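Side-chain contact in deferrochelatase (Vibrio cholerae, PDB 5DE0), which binds heme b and, as a member of the dye-decolorizing peroxidase family, probably acts as a peroxidase: residues H254-H257 and N258-T261. Residues are numbered along the deposited sequence; the frame is centred on the assembly and turned at random.
Sequences HTLH and NFKT
One face of the His257 imidazole carries the hydroxyl of Thr261, whose OG1 sits 3.5 Å above the ring plane and off centre toward the rim; the methyl CG2 of Thr255 lies likewise against one face of the His254 ring, 3.3 Å above its plane. With CG anti to the backbone N (chi1 -178°), the His257 ring lies beside the carbonyl of its own residue, the same group to which Thr261 bonds. His257 O accepts twice from that threonine, from OG1 at 2.8 Å and from Thr261 N at 3.0 Å, the two donors arriving from opposite faces of the carbonyl plane. The Phe259 ring meets Leu256 through CD2, 4.3 Å from Leu256 CG, and together they pack on Tyr173 of strand 172-181 and Tyr288 of strand 281-291, the Phe259 side chain lying about 6 Å from the bound heme. These residues form the first turn of helix 257-266 and the short loop leading into it from strand 247-253, in the C-terminal of the two ferredoxin-like domains of the DyP fold. Thr255 caps the entry, its OG1 accepting from His257 N at 3.2 Å while also bonding to Glu77, and Lys260 N closes the turn on Leu256 O at a nearly straight 167°. Asn258 ND2 donates to Lys230 O.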
# COMPACT_ATOMS: atom_id res chain seq x y z
N HIS B 254 27.31 -4.57 -10.99
CA HIS B 254 27.96 -5.13 -12.18
C HIS B 254 28.52 -6.52 -11.91
O HIS B 254 28.81 -7.27 -12.83
CB HIS B 254 29.07 -4.20 -12.67
CG HIS B 254 30.27 -4.16 -11.77
ND1 HIS B 254 30.37 -3.29 -10.70
CD2 HIS B 254 31.42 -4.88 -11.77
CE1 HIS B 254 31.52 -3.48 -10.09
NE2 HIS B 254 32.18 -4.44 -10.72
N THR B 255 28.67 -6.84 -10.63
CA THR B 255 29.15 -8.16 -10.22
C THR B 255 28.39 -8.63 -8.98
O THR B 255 28.16 -7.86 -8.05
CB THR B 255 30.67 -8.16 -9.94
OG1 THR B 255 31.05 -9.41 -9.36
CG2 THR B 255 31.04 -7.03 -8.98
N LEU B 256 28.01 -9.90 -8.98
CA LEU B 256 27.26 -10.48 -7.87
C LEU B 256 28.16 -10.67 -6.65
O LEU B 256 27.69 -10.87 -5.54
CB LEU B 256 26.63 -11.81 -8.29
CG LEU B 256 25.66 -12.50 -7.34
CD1 LEU B 256 24.45 -13.01 -8.10
CD2 LEU B 256 26.34 -13.64 -6.60
N HIS B 257 29.47 -10.58 -6.89
CA HIS B 257 30.47 -10.78 -5.84
C HIS B 257 30.29 -9.82 -4.67
O HIS B 257 30.49 -10.19 -3.52
CB HIS B 257 31.87 -10.62 -6.43
CG HIS B 257 32.98 -10.84 -5.45
ND1 HIS B 257 33.23 -12.07 -4.88
CD2 HIS B 257 33.89 -9.98 -4.92
CE1 HIS B 257 34.26 -11.96 -4.05
NE2 HIS B 257 34.67 -10.71 -4.06
N ASN B 258 29.90 -8.58 -4.97
CA ASN B 258 29.68 -7.57 -3.95
C ASN B 258 28.54 -7.93 -3.01
O ASN B 258 28.64 -7.73 -1.80
CB ASN B 258 29.42 -6.21 -4.59
CG ASN B 258 30.65 -5.64 -5.27
OD1 ASN B 258 31.67 -6.31 -5.39
ND2 ASN B 258 30.55 -4.40 -5.73
N PHE B 259 27.45 -8.45 -3.57
CA PHE B 259 26.31 -8.90 -2.77
C PHE B 259 26.75 -9.98 -1.79
O PHE B 259 26.47 -9.91 -0.59
CB PHE B 259 25.20 -9.45 -3.67
CG PHE B 259 24.61 -8.44 -4.61
CD1 PHE B 259 24.69 -7.08 -4.34
CD2 PHE B 259 23.99 -8.85 -5.78
CE1 PHE B 259 24.14 -6.16 -5.21
CE2 PHE B 259 23.44 -7.93 -6.65
CZ PHE B 259 23.52 -6.58 -6.37
N LYS B 260 27.43 -10.99 -2.33
CA LYS B 260 27.87 -12.15 -1.56
C LYS B 260 28.82 -11.77 -0.43
O LYS B 260 28.75 -12.33 0.66
CB LYS B 260 28.53 -13.16 -2.50
CG LYS B 260 29.12 -14.39 -1.82
CD LYS B 260 29.62 -15.38 -2.85
CE LYS B 260 30.46 -16.48 -2.22
NZ LYS B 260 31.72 -15.94 -1.63
N THR B 261 29.70 -10.81 -0.70
CA THR B 261 30.67 -10.37 0.30
C THR B 261 30.00 -9.63 1.45
O THR B 261 30.29 -9.89 2.62
CB THR B 261 31.75 -9.47 -0.32
OG1 THR B 261 32.34 -10.14 -1.44
CG2 THR B 261 32.83 -9.15 0.70